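Long-range contacts in high-potential iron-sulfur protein (Rhodoferax fermentans, PDB 1HLQ), which carries electrons through a high-potential [4Fe-4S] cluster, and is competent in photosynthetic electron transfer to the oxidized cytochrome bc1 complex: residues K13-V18 against G66-W71; Q36-C41 against K60-K65; D20-D25 against H32-S37; T40-Q45 against A70-A75. All blocks are in the same frame, centred on the assembly; numbering follows the deposited sequence.

Contact 1 of 4, residues K13-V18 against G66-W71; sequences KSLGYV and GWCSAW. With SF4 (iron/sulfur cluster), chain G.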
loop_
_atom_site.group_PDB
_atom_site.type_symbol
_atom_site.label_atom_id
_atom_site.label_comp_id
_atom_site.label_asym_id
_atom_site.label_seq_id
_atom_site.Cartn_x
_atom_site.Cartn_y
_atom_site.Cartn_z
ATOM N N LYS A 13 -0.502 6.422 -9.099
ATOM C CA LYS A 13 -1.061 5.951 -10.357
ATOM C C LYS A 13 -1.668 4.550 -10.202
ATOM O O LYS A 13 -2.735 4.226 -10.734
ATOM C CB LYS A 13 -0.036 5.933 -11.490
ATOM C CG LYS A 13 0.401 7.320 -11.950
ATOM C CD LYS A 13 1.298 7.171 -13.178
ATOM C CE LYS A 13 1.629 8.504 -13.814
ATOM N NZ LYS A 13 2.744 8.389 -14.798
ATOM N N SER A 14 -1.033 3.691 -9.413
ATOM C CA SER A 14 -1.539 2.333 -9.188
ATOM C C SER A 14 -2.915 2.346 -8.530
ATOM O O SER A 14 -3.687 1.407 -8.752
ATOM C CB SER A 14 -0.519 1.571 -8.346
ATOM O OG SER A 14 -0.861 0.198 -8.247
ATOM N N LEU A 15 -3.202 3.358 -7.723
ATOM C CA LEU A 15 -4.467 3.466 -7.022
ATOM C C LEU A 15 -5.406 4.509 -7.604
ATOM O O LEU A 15 -6.442 4.842 -7.012
ATOM C CB LEU A 15 -4.209 3.792 -5.544
ATOM C CG LEU A 15 -3.552 2.679 -4.723
ATOM C CD1 LEU A 15 -3.053 3.180 -3.390
ATOM C CD2 LEU A 15 -4.552 1.545 -4.517
ATOM N N GLY A 16 -5.074 5.076 -8.762
ATOM C CA GLY A 16 -5.897 6.119 -9.369
ATOM C C GLY A 16 -6.063 7.329 -8.468
ATOM O O GLY A 16 -7.097 7.997 -8.485
ATOM N N TYR A 17 -5.060 7.638 -7.635
ATOM C CA TYR A 17 -5.186 8.761 -6.723
ATOM C C TYR A 17 -5.307 10.091 -7.458
ATOM O O TYR A 17 -4.574 10.389 -8.395
ATOM C CB TYR A 17 -3.949 8.842 -5.806
ATOM C CG TYR A 17 -3.934 10.089 -4.947
ATOM C CD1 TYR A 17 -4.616 10.181 -3.747
ATOM C CD2 TYR A 17 -3.188 11.199 -5.345
ATOM C CE1 TYR A 17 -4.623 11.356 -3.013
ATOM C CE2 TYR A 17 -3.173 12.375 -4.621
ATOM C CZ TYR A 17 -3.870 12.436 -3.433
ATOM O OH TYR A 17 -3.870 13.589 -2.675
ATOM N N VAL A 18 -6.235 10.902 -6.955
ATOM C CA VAL A 18 -6.397 12.269 -7.440
ATOM C C VAL A 18 -6.450 13.161 -6.205
ATOM O O VAL A 18 -7.011 12.806 -5.169
ATOM C CB VAL A 18 -7.621 12.509 -8.334
ATOM C CG1 VAL A 18 -7.403 11.938 -9.730
ATOM C CG2 VAL A 18 -8.869 11.956 -7.684
ATOM N N GLY A 66 -9.255 14.748 -1.841
ATOM C CA GLY A 66 -8.795 13.751 -2.766
ATOM C C GLY A 66 -9.498 12.407 -2.700
ATOM O O GLY A 66 -10.488 12.236 -2.004
ATOM N N TRP A 67 -8.981 11.433 -3.444
ATOM C CA TRP A 67 -9.580 10.111 -3.540
ATOM C C TRP A 67 -8.594 9.139 -4.173
ATOM O O TRP A 67 -7.762 9.505 -4.987
ATOM C CB TRP A 67 -10.806 10.196 -4.479
ATOM C CG TRP A 67 -11.561 8.913 -4.656
ATOM C CD1 TRP A 67 -12.591 8.464 -3.888
ATOM C CD2 TRP A 67 -11.359 7.921 -5.662
ATOM N NE1 TRP A 67 -13.043 7.239 -4.332
ATOM C CE2 TRP A 67 -12.298 6.886 -5.430
ATOM C CE3 TRP A 67 -10.478 7.787 -6.742
ATOM C CZ2 TRP A 67 -12.372 5.748 -6.229
ATOM C CZ3 TRP A 67 -10.549 6.652 -7.530
ATOM C CH2 TRP A 67 -11.495 5.657 -7.275
ATOM N N CYS A 68 -8.736 7.876 -3.786
ATOM C CA CYS A 68 -8.018 6.804 -4.466
ATOM C C CYS A 68 -8.920 5.569 -4.433
ATOM O O CYS A 68 -9.944 5.544 -3.750
ATOM C CB CYS A 68 -6.621 6.512 -3.963
ATOM S SG CYS A 68 -6.586 5.353 -2.578
ATOM N N SER A 69 -8.524 4.565 -5.214
ATOM C CA SER A 69 -9.362 3.378 -5.390
ATOM C C SER A 69 -9.545 2.577 -4.125
ATOM O O SER A 69 -10.474 1.758 -4.060
ATOM C CB SER A 69 -8.650 2.531 -6.462
ATOM O OG SER A 69 -9.352 1.361 -6.801
ATOM N N ALA A 70 -8.708 2.738 -3.113
ATOM C CA ALA A 70 -8.827 2.084 -1.838
ATOM C C ALA A 70 -9.796 2.775 -0.893
ATOM O O ALA A 70 -9.906 2.364 0.271
ATOM C CB ALA A 70 -7.455 1.969 -1.165
ATOM N N TRP A 71 -10.466 3.853 -1.352
ATOM C CA TRP A 71 -11.382 4.562 -0.472
ATOM C C TRP A 71 -12.215 3.596 0.356
ATOM O O TRP A 71 -12.879 2.743 -0.243
ATOM C CB TRP A 71 -12.279 5.515 -1.266
ATOM C CG TRP A 71 -13.198 6.262 -0.353
ATOM C CD1 TRP A 71 -12.930 7.435 0.282
ATOM C CD2 TRP A 71 -14.526 5.882 0.028
ATOM N NE1 TRP A 71 -13.985 7.809 1.070
ATOM C CE2 TRP A 71 -14.993 6.877 0.918
ATOM C CE3 TRP A 71 -15.359 4.804 -0.292
ATOM C CZ2 TRP A 71 -16.250 6.833 1.504
ATOM C CZ3 TRP A 71 -16.610 4.777 0.289
ATOM C CH2 TRP A 71 -17.040 5.778 1.162
HETATM FE FE1 SF4 G . -7.436 9.037 0.424
HETATM FE FE2 SF4 G . -8.380 6.763 1.634
HETATM FE FE3 SF4 G . -5.722 7.221 1.455
HETATM FE FE4 SF4 G . -7.150 6.637 -0.764
HETATM S S1 SF4 G . -6.862 5.226 1.038
HETATM S S2 SF4 G . -5.565 8.342 -0.593
HETATM S S3 SF4 G . -9.166 7.668 -0.347
HETATM S S4 SF4 G . -7.165 8.512 2.655
#
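Three backbone hydrogen bonds join the antiparallel segments 13-18 and 66-71. Val18 and Trp67 form a single hydrogen-bonded bridge: Val18 N gives to Trp67 O at 2.9 Å, nearly along the C=O axis, and Trp67 N returns to Val18 O at 3.0 Å. Ser69 N reaches Leu15 O at 2.8 Å, in the carbonyl plane. Tyr17 CA adds a CA-H...O contact to Trp67 O at 3.2 Å. Apolar packing centres on Cys68 CB, which lies 4.0 Å from Leu15 CB and meets the Tyr17 ring at its edge. Cys68 SG, lying between its own backbone N and carbonyl carbon (chi1 86°), is bonded to SF4 FE4 at 2.3 Å. Ala70 N donates to this sulfur and probably stabilises its charge. Tyr17 CD1 stands 3.8 Å from cluster S2. Gly16, the C-prime residue of a Schellman motif, ends helix 10-14 and turns the chain beside the loop after strand 62-63; Tyr17 OH is hydrogen-bonded to Val63 N of that strand.

Contact 2 of 4, residues Q36-C41 against K60-K65; sequences QSCSTC and KEVVAK. With SF4 (iron/sulfur cluster), chain G.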
loop_
_atom_site.group_PDB
_atom_site.type_symbol
_atom_site.label_atom_id
_atom_site.label_comp_id
_atom_site.label_asym_id
_atom_site.label_seq_id
_atom_site.Cartn_x
_atom_site.Cartn_y
_atom_site.Cartn_z
ATOM N N GLN A 36 -17.228 10.207 -1.817
ATOM C CA GLN A 36 -16.008 9.530 -1.420
ATOM C C GLN A 36 -14.839 10.517 -1.557
ATOM O O GLN A 36 -14.535 10.979 -2.632
ATOM C CB GLN A 36 -15.751 8.307 -2.298
ATOM C CG GLN A 36 -16.888 7.304 -2.289
ATOM C CD GLN A 36 -16.626 6.120 -3.197
ATOM O OE1 GLN A 36 -15.593 5.971 -3.833
ATOM N NE2 GLN A 36 -17.604 5.222 -3.307
ATOM N N SER A 37 -14.163 10.745 -0.445
ATOM C CA SER A 37 -12.945 11.548 -0.472
ATOM C C SER A 37 -12.071 11.062 0.671
ATOM O O SER A 37 -12.520 10.368 1.573
ATOM C CB SER A 37 -13.215 13.049 -0.391
ATOM O OG SER A 37 -13.855 13.307 0.845
ATOM N N CYS A 38 -10.822 11.526 0.720
ATOM C CA CYS A 38 -9.959 11.144 1.843
ATOM C C CYS A 38 -10.593 11.562 3.158
ATOM O O CYS A 38 -10.546 10.818 4.133
ATOM C CB CYS A 38 -8.571 11.748 1.678
ATOM S SG CYS A 38 -7.731 11.283 0.148
ATOM N N SER A 39 -11.255 12.713 3.174
ATOM C CA SER A 39 -11.893 13.184 4.403
ATOM C C SER A 39 -12.963 12.221 4.904
ATOM O O SER A 39 -13.260 12.247 6.096
ATOM C CB SER A 39 -12.495 14.568 4.202
ATOM O OG SER A 39 -13.469 14.533 3.188
ATOM N N THR A 40 -13.577 11.422 4.031
ATOM C CA THR A 40 -14.600 10.472 4.457
ATOM C C THR A 40 -14.105 9.038 4.436
ATOM O O THR A 40 -14.899 8.094 4.599
ATOM C CB THR A 40 -15.876 10.564 3.597
ATOM O OG1 THR A 40 -15.613 10.194 2.233
ATOM C CG2 THR A 40 -16.461 11.972 3.650
ATOM N N CYS A 41 -12.806 8.836 4.300
ATOM C CA CYS A 41 -12.180 7.524 4.228
ATOM C C CYS A 41 -11.715 7.029 5.587
ATOM O O CYS A 41 -11.122 7.780 6.364
ATOM C CB CYS A 41 -10.973 7.598 3.270
ATOM S SG CYS A 41 -10.085 6.049 3.050
ATOM N N LYS A 60 4.644 11.154 2.725
ATOM C CA LYS A 60 3.873 12.220 2.101
ATOM C C LYS A 60 2.529 12.420 2.783
ATOM O O LYS A 60 2.235 11.847 3.822
ATOM C CB LYS A 60 3.694 11.876 0.620
ATOM C CG LYS A 60 4.962 11.753 -0.188
ATOM C CD LYS A 60 4.863 11.909 -1.674
ATOM C CE LYS A 60 6.199 11.710 -2.371
ATOM N NZ LYS A 60 6.188 12.135 -3.792
ATOM N N GLU A 61 1.758 13.352 2.234
ATOM C CA GLU A 61 0.414 13.630 2.711
ATOM C C GLU A 61 -0.514 13.660 1.494
ATOM O O GLU A 61 -0.079 13.922 0.375
ATOM C CB GLU A 61 0.311 14.955 3.472
ATOM C CG GLU A 61 0.941 14.839 4.857
ATOM C CD GLU A 61 0.840 16.040 5.748
ATOM O OE1 GLU A 61 1.167 15.881 6.943
ATOM O OE2 GLU A 61 0.480 17.133 5.290
ATOM N N VAL A 62 -1.780 13.327 1.761
ATOM C CA VAL A 62 -2.804 13.393 0.723
ATOM C C VAL A 62 -3.697 14.602 0.987
ATOM O O VAL A 62 -3.715 15.116 2.111
ATOM C CB VAL A 62 -3.659 12.111 0.664
ATOM C CG1 VAL A 62 -2.792 10.925 0.233
ATOM C CG2 VAL A 62 -4.366 11.817 1.983
ATOM N N VAL A 63 -4.411 15.058 -0.022
ATOM C CA VAL A 63 -5.332 16.191 0.115
ATOM C C VAL A 63 -6.672 15.629 0.567
ATOM O O VAL A 63 -7.180 14.651 -0.012
ATOM C CB VAL A 63 -5.447 16.958 -1.203
ATOM C CG1 VAL A 63 -6.471 18.082 -1.128
ATOM C CG2 VAL A 63 -4.075 17.542 -1.532
ATOM N N ALA A 64 -7.314 16.248 1.561
ATOM C CA ALA A 64 -8.550 15.755 2.149
ATOM C C ALA A 64 -9.704 15.644 1.168
ATOM O O ALA A 64 -10.577 14.760 1.291
ATOM C CB ALA A 64 -8.915 16.620 3.337
ATOM N N LYS A 65 -9.696 16.489 0.163
ATOM C CA LYS A 65 -10.613 16.565 -0.944
ATOM C C LYS A 65 -10.374 15.467 -1.972
ATOM O O LYS A 65 -11.130 15.309 -2.929
ATOM C CB LYS A 65 -10.347 17.861 -1.754
ATOM C CG LYS A 65 -10.910 19.135 -1.187
ATOM C CD LYS A 65 -10.548 20.347 -2.029
ATOM C CE LYS A 65 -11.063 20.245 -3.451
ATOM N NZ LYS A 65 -11.145 21.601 -4.058
HETATM FE FE1 SF4 G . -7.436 9.037 0.424
HETATM FE FE2 SF4 G . -8.380 6.763 1.634
HETATM FE FE3 SF4 G . -5.722 7.221 1.455
HETATM FE FE4 SF4 G . -7.150 6.637 -0.764
HETATM S S1 SF4 G . -6.862 5.226 1.038
HETATM S S2 SF4 G . -5.565 8.342 -0.593
HETATM S S3 SF4 G . -9.166 7.668 -0.347
HETATM S S4 SF4 G . -7.165 8.512 2.655
#
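Gln36 leads into the segment from the side of Trp67, whose NE1 is hydrogen-bonded to Gln36 OE1. At Ser37 the CB points toward segment 60-65 and lies 3.6 Å from Ala64 O. Ser37 OG, held between backbone N and carbonyl carbon (chi1 62°), shares a 2.7 Å hydrogen bond with Ser39 OG, so the two hydroxyls span Cys38; Ser37 N donates a hydrogen bond to Thr40 OG1. Cys38 opens a short 3-10 turn. Its SG, anti to the carbonyl carbon (chi1 -58°), bonds FE1 at 2.3 Å and passes Val63 O at 3.4 Å. Val62 comes alongside that sulfur: CG2 is 3.9 Å from Cys38 SG, while the other branch, CG1, leans against cluster S2, also at 3.9 Å. One valine therefore packs on both ligand and cluster. Ser39 N makes the main hydrogen bond between the segments, to Ala64 O at 2.9 Å, taken on a carbonyl lone pair. Thr40 N closes back on Ser37 O, and Cys41 N on Cys38 O. The turn thus carries Cys41 SG, anti to its own backbone N (chi1 -179°), to FE2 at 2.3 Å. Two cysteines three residues apart on one tight turn, beside an apolar residue of the small antiparallel sheet, form the CxxC part of the HiPIP [4Fe-4S] site.

Contact 3 of 4, residues D20-D25 against H32-S37; sequences DTTKAD and HTKDQS. With SO4 (sulfate ion), chain D; SO4 (sulfate ion), chain E.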
loop_
_atom_site.group_PDB
_atom_site.type_symbol
_atom_site.label_atom_id
_atom_site.label_comp_id
_atom_site.label_asym_id
_atom_site.label_seq_id
_atom_site.Cartn_x
_atom_site.Cartn_y
_atom_site.Cartn_z
ATOM N N ASP A 20 -8.235 15.744 -6.042
ATOM C CA ASP A 20 -9.591 16.289 -5.976
ATOM C C ASP A 20 -10.523 15.193 -6.493
ATOM O O ASP A 20 -10.456 14.837 -7.654
ATOM C CB ASP A 20 -9.698 17.521 -6.865
ATOM C CG ASP A 20 -11.056 18.183 -6.891
ATOM O OD1 ASP A 20 -11.098 19.326 -7.430
ATOM O OD2 ASP A 20 -12.064 17.604 -6.438
ATOM N N THR A 21 -11.362 14.672 -5.615
ATOM C CA THR A 21 -12.297 13.604 -5.942
ATOM C C THR A 21 -13.208 13.897 -7.122
ATOM O O THR A 21 -13.628 12.970 -7.829
ATOM C CB THR A 21 -13.115 13.235 -4.698
ATOM O OG1 THR A 21 -13.786 12.006 -4.975
ATOM C CG2 THR A 21 -14.147 14.290 -4.361
ATOM N N THR A 22 -13.452 15.180 -7.410
ATOM C CA THR A 22 -14.261 15.541 -8.564
ATOM C C THR A 22 -13.503 15.417 -9.877
ATOM O O THR A 22 -14.013 15.803 -10.938
ATOM C CB THR A 22 -14.850 16.958 -8.465
ATOM O OG1 THR A 22 -13.807 17.950 -8.562
ATOM C CG2 THR A 22 -15.612 17.163 -7.182
ATOM N N LYS A 23 -12.280 14.898 -9.866
ATOM C CA LYS A 23 -11.451 14.659 -11.022
ATOM C C LYS A 23 -11.059 13.199 -11.130
ATOM O O LYS A 23 -10.222 12.814 -11.933
ATOM C CB LYS A 23 -10.215 15.567 -10.997
ATOM C CG LYS A 23 -10.626 17.033 -11.175
ATOM C CD LYS A 23 -9.450 17.947 -11.411
ATOM C CE LYS A 23 -9.936 19.391 -11.318
ATOM N NZ LYS A 23 -11.048 19.635 -12.276
ATOM N N ALA A 24 -11.679 12.360 -10.298
ATOM C CA ALA A 24 -11.420 10.933 -10.337
ATOM C C ALA A 24 -11.799 10.350 -11.699
ATOM O O ALA A 24 -12.675 10.896 -12.378
ATOM C CB ALA A 24 -12.211 10.210 -9.251
ATOM N N ASP A 25 -11.160 9.257 -12.086
ATOM C CA ASP A 25 -11.510 8.639 -13.376
ATOM C C ASP A 25 -12.751 7.788 -13.179
ATOM O O ASP A 25 -12.700 6.590 -12.902
ATOM C CB ASP A 25 -10.340 7.829 -13.893
ATOM C CG ASP A 25 -10.602 7.240 -15.280
ATOM O OD1 ASP A 25 -9.597 6.750 -15.821
ATOM O OD2 ASP A 25 -11.751 7.277 -15.752
ATOM N N HIS A 32 -17.078 4.990 -7.968
ATOM C CA HIS A 32 -16.698 6.228 -7.298
ATOM C C HIS A 32 -17.912 7.150 -7.244
ATOM O O HIS A 32 -18.692 7.242 -8.185
ATOM C CB HIS A 32 -15.613 6.943 -8.110
ATOM C CG HIS A 32 -15.482 8.405 -7.846
ATOM N ND1 HIS A 32 -14.611 8.979 -6.953
ATOM C CD2 HIS A 32 -16.198 9.424 -8.404
ATOM C CE1 HIS A 32 -14.811 10.301 -6.968
ATOM N NE2 HIS A 32 -15.779 10.582 -7.834
ATOM N N THR A 33 -18.003 7.951 -6.190
ATOM C CA THR A 33 -18.935 9.065 -6.157
ATOM C C THR A 33 -18.196 10.235 -5.501
ATOM O O THR A 33 -17.260 9.988 -4.736
ATOM C CB THR A 33 -20.265 8.934 -5.413
ATOM O OG1 THR A 33 -20.044 8.891 -4.008
ATOM C CG2 THR A 33 -21.034 7.703 -5.858
ATOM N N LYS A 34 -18.691 11.467 -5.659
ATOM C CA LYS A 34 -18.027 12.608 -5.014
ATOM C C LYS A 34 -18.292 12.646 -3.524
ATOM O O LYS A 34 -17.696 13.471 -2.808
ATOM C CB LYS A 34 -18.179 13.970 -5.673
ATOM C CG LYS A 34 -19.586 14.502 -5.819
ATOM C CD LYS A 34 -19.665 15.565 -6.910
ATOM C CE LYS A 34 -19.397 16.963 -6.393
ATOM N NZ LYS A 34 -20.156 17.994 -7.173
ATOM N N ASP A 35 -19.087 11.727 -2.967
ATOM C CA ASP A 35 -19.242 11.556 -1.545
ATOM C C ASP A 35 -18.008 10.854 -0.960
ATOM O O ASP A 35 -17.797 10.846 0.250
ATOM C CB ASP A 35 -20.475 10.754 -1.127
ATOM C CG ASP A 35 -21.715 11.633 -1.097
ATOM O OD1 ASP A 35 -22.719 11.215 -1.701
ATOM O OD2 ASP A 35 -21.608 12.711 -0.465
ATOM N N GLN A 36 -17.228 10.207 -1.817
ATOM C CA GLN A 36 -16.008 9.530 -1.420
ATOM C C GLN A 36 -14.839 10.517 -1.557
ATOM O O GLN A 36 -14.535 10.979 -2.632
ATOM C CB GLN A 36 -15.751 8.307 -2.298
ATOM C CG GLN A 36 -16.888 7.304 -2.289
ATOM C CD GLN A 36 -16.626 6.120 -3.197
ATOM O OE1 GLN A 36 -15.593 5.971 -3.833
ATOM N NE2 GLN A 36 -17.604 5.222 -3.307
ATOM N N SER A 37 -14.163 10.745 -0.445
ATOM C CA SER A 37 -12.945 11.548 -0.472
ATOM C C SER A 37 -12.071 11.062 0.671
ATOM O O SER A 37 -12.520 10.368 1.573
ATOM C CB SER A 37 -13.215 13.049 -0.391
ATOM O OG SER A 37 -13.855 13.307 0.845
HETATM S S SO4 D . -21.336 11.826 -8.086
HETATM O O1 SO4 D . -19.847 11.949 -8.204
HETATM O O2 SO4 D . -21.767 10.530 -8.682
HETATM O O3 SO4 D . -21.929 13.003 -8.805
HETATM O O4 SO4 D . -21.737 11.870 -6.643
HETATM S S SO4 E . -11.628 23.088 -12.819
HETATM O O1 SO4 E . -10.963 22.301 -11.731
HETATM O O2 SO4 E . -11.939 22.177 -13.970
HETATM O O3 SO4 E . -10.701 24.165 -13.283
HETATM O O4 SO4 E . -12.897 23.688 -12.290
#
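Thr21 and His32 carry most of the contact. Thr21 OG1, anti to its backbone N (chi1 -167°), gives a hydrogen bond to Gln36 O at 2.7 Å, though its modelled place is less sure because it crowds the His32 edge. Ala24 CB sits over one face of the His32 imidazole, 3.6 Å from the ring centroid and 19° off the normal, a CH-pi contact. On the exposed side, Thr22 CG2 touches Lys34 CE at 3.9 Å. Next outward, Asp20 OD2 accepts from Thr22 N at 3.0 Å, an Asx turn leading into the 3-10 segment 21-23; Thr22 OG1 adds a second bond to the same oxygen at 2.8 Å, each from above the carboxylate plane. Across from it, Thr33 OG1 takes Asp35 N in an ST turn within the type I turn Thr33-Gln36. A sulfate, probably from the crystallisation liquor, binds Lys34 N through O1 at 2.8 Å. Trp67 meets the His32 ring edge-to-face. The arrangement is a loop-to-loop closure between an Asx turn and an ST turn, immediately before the cysteine-bearing turn of the HiPIP fold.

Contact 4 of 4, residues T40-Q45 against A70-A75; sequences TCALYQ and AWAKKA. With SF4 (iron/sulfur cluster), chain G.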
loop_
_atom_site.group_PDB
_atom_site.type_symbol
_atom_site.label_atom_id
_atom_site.label_comp_id
_atom_site.label_asym_id
_atom_site.label_seq_id
_atom_site.Cartn_x
_atom_site.Cartn_y
_atom_site.Cartn_z
ATOM N N THR A 40 -13.577 11.422 4.031
ATOM C CA THR A 40 -14.600 10.472 4.457
ATOM C C THR A 40 -14.105 9.038 4.436
ATOM O O THR A 40 -14.899 8.094 4.599
ATOM C CB THR A 40 -15.876 10.564 3.597
ATOM O OG1 THR A 40 -15.613 10.194 2.233
ATOM C CG2 THR A 40 -16.461 11.972 3.650
ATOM N N CYS A 41 -12.806 8.836 4.300
ATOM C CA CYS A 41 -12.180 7.524 4.228
ATOM C C CYS A 41 -11.715 7.029 5.587
ATOM O O CYS A 41 -11.122 7.780 6.364
ATOM C CB CYS A 41 -10.973 7.598 3.270
ATOM S SG CYS A 41 -10.085 6.049 3.050
ATOM N N ALA A 42 -11.896 5.738 5.853
ATOM C CA ALA A 42 -11.473 5.158 7.123
ATOM C C ALA A 42 -9.969 5.167 7.311
ATOM O O ALA A 42 -9.453 5.048 8.432
ATOM C CB ALA A 42 -12.011 3.737 7.233
ATOM N N LEU A 43 -9.186 5.270 6.241
ATOM C CA LEU A 43 -7.735 5.245 6.311
ATOM C C LEU A 43 -7.111 6.610 6.529
ATOM O O LEU A 43 -5.967 6.669 7.015
ATOM C CB LEU A 43 -7.151 4.561 5.068
ATOM C CG LEU A 43 -7.636 3.122 4.837
ATOM C CD1 LEU A 43 -7.003 2.527 3.594
ATOM C CD2 LEU A 43 -7.382 2.236 6.045
ATOM N N TYR A 44 -7.815 7.687 6.228
ATOM C CA TYR A 44 -7.259 9.034 6.361
ATOM C C TYR A 44 -6.903 9.337 7.812
ATOM O O TYR A 44 -7.720 9.107 8.711
ATOM C CB TYR A 44 -8.219 10.068 5.818
ATOM C CG TYR A 44 -7.753 11.506 5.808
ATOM C CD1 TYR A 44 -8.475 12.488 6.467
ATOM C CD2 TYR A 44 -6.615 11.890 5.100
ATOM C CE1 TYR A 44 -8.062 13.808 6.431
ATOM C CE2 TYR A 44 -6.206 13.205 5.062
ATOM C CZ TYR A 44 -6.935 14.167 5.729
ATOM O OH TYR A 44 -6.549 15.484 5.708
ATOM N N GLN A 45 -5.720 9.927 8.020
ATOM C CA GLN A 45 -5.301 10.222 9.394
ATOM C C GLN A 45 -5.315 11.696 9.734
ATOM O O GLN A 45 -5.045 12.080 10.887
ATOM C CB GLN A 45 -3.886 9.659 9.613
ATOM C CG GLN A 45 -3.718 8.199 9.287
ATOM C CD GLN A 45 -2.367 7.568 9.498
ATOM O OE1 GLN A 45 -2.222 6.334 9.471
ATOM N NE2 GLN A 45 -1.320 8.359 9.736
ATOM N N ALA A 70 -8.708 2.738 -3.113
ATOM C CA ALA A 70 -8.827 2.084 -1.838
ATOM C C ALA A 70 -9.796 2.775 -0.893
ATOM O O ALA A 70 -9.906 2.364 0.271
ATOM C CB ALA A 70 -7.455 1.969 -1.165
ATOM N N TRP A 71 -10.466 3.853 -1.352
ATOM C CA TRP A 71 -11.382 4.562 -0.472
ATOM C C TRP A 71 -12.215 3.596 0.356
ATOM O O TRP A 71 -12.879 2.743 -0.243
ATOM C CB TRP A 71 -12.279 5.515 -1.266
ATOM C CG TRP A 71 -13.198 6.262 -0.353
ATOM C CD1 TRP A 71 -12.930 7.435 0.282
ATOM C CD2 TRP A 71 -14.526 5.882 0.028
ATOM N NE1 TRP A 71 -13.985 7.809 1.070
ATOM C CE2 TRP A 71 -14.993 6.877 0.918
ATOM C CE3 TRP A 71 -15.359 4.804 -0.292
ATOM C CZ2 TRP A 71 -16.250 6.833 1.504
ATOM C CZ3 TRP A 71 -16.610 4.777 0.289
ATOM C CH2 TRP A 71 -17.040 5.778 1.162
ATOM N N ALA A 72 -12.145 3.743 1.667
ATOM C CA ALA A 72 -12.743 2.775 2.570
ATOM C C ALA A 72 -13.856 3.390 3.390
ATOM O O ALA A 72 -13.595 4.275 4.191
ATOM C CB ALA A 72 -11.625 2.205 3.437
ATOM N N LYS A 73 -15.079 2.923 3.163
ATOM C CA LYS A 73 -16.230 3.426 3.918
ATOM C C LYS A 73 -16.035 3.020 5.373
ATOM O O LYS A 73 -15.598 1.903 5.650
ATOM C CB LYS A 73 -17.509 2.864 3.309
ATOM C CG LYS A 73 -18.819 3.495 3.764
ATOM C CD LYS A 73 -19.489 2.618 4.818
ATOM C CE LYS A 73 -20.912 3.069 5.121
ATOM N NZ LYS A 73 -21.843 2.761 3.993
ATOM N N LYS A 74 -16.266 3.930 6.303
ATOM C CA LYS A 74 -16.051 3.623 7.723
ATOM C C LYS A 74 -17.009 2.593 8.304
ATOM O O LYS A 74 -18.195 2.569 7.980
ATOM C CB LYS A 74 -16.151 4.939 8.511
ATOM C CG LYS A 74 -15.144 5.972 8.034
ATOM C CD LYS A 74 -15.355 7.340 8.656
ATOM C CE LYS A 74 -14.341 8.329 8.110
ATOM N NZ LYS A 74 -14.366 9.612 8.858
ATOM N N ALA A 75 -16.516 1.722 9.184
ATOM C CA ALA A 75 -17.374 0.725 9.823
ATOM C C ALA A 75 -18.401 1.407 10.730
ATOM O O ALA A 75 -19.432 0.753 11.047
ATOM C CB ALA A 75 -16.551 -0.264 10.633
HETATM FE FE1 SF4 G . -7.436 9.037 0.424
HETATM FE FE2 SF4 G . -8.380 6.763 1.634
HETATM FE FE3 SF4 G . -5.722 7.221 1.455
HETATM FE FE4 SF4 G . -7.150 6.637 -0.764
HETATM S S1 SF4 G . -6.862 5.226 1.038
HETATM S S2 SF4 G . -5.565 8.342 -0.593
HETATM S S3 SF4 G . -9.166 7.668 -0.347
HETATM S S4 SF4 G . -7.165 8.512 2.655
HETATM O O HOH W 1 -17.178 6.772 5.279
HETATM O O HOH W 2 -11.834 10.214 7.597
#
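Ala70 CB lies 4.0 Å from cluster S1, which Leu43 CD1 also approaches, at 3.7 Å. Trp71, with CG anti to backbone N, turns its indole back toward the other segment: NE1 gives Thr40 OG1, also hydrogen-bonded to Asp35 O, a bent hydrogen bond near the ring plane, at 3.1 Å, and CD1 lies 3.6 Å from Cys41 CB. Ala72 N points at Cys41 SG, 3.4 Å away and nearly straight (166°), while Leu43 N comes to the same sulfur at 3.4 Å; N-H...S bonds to the cysteine ligands are well known in HiPIPs, and these two would be expected to influence the cluster potential. Ala72 O accepts from Ala42 N at 2.8 Å, and Ala72 CB packs on Ala42 CB and Leu43 CG. Lys73 sends NZ to Lys28 O of the second subunit. Lys74 extends over Ala42, CG 3.9 Å from Ala42 CA; one water bridges Lys74 N to Thr40 O, and another, bonded to Lys74 NZ, may donate to nearby Cys41 O.

From the N terminus, helix 10-14 runs into segment 13-18, whose partner 66-71 begins 48 residues on, so contact 1 closes a long loop. Contact 3 and contact 2 are both nested inside it. Contact 3 closes a short loop, 20-25 to 32-37, and hands over Gln36 and Ser37 to contact 2, which spans 36-41 to strand 62-63. Contact 4 follows contact 3 in series: it starts from the stretch that opens contact 2 and ends on the stretch that closes contact 1, overlapping both. Gly66 O to Cys38 N links contacts 1 and 2, and Lys65 O to Thr21 N links contacts 2 and 3. Contacts 1, 2 and 4 all touch the cluster.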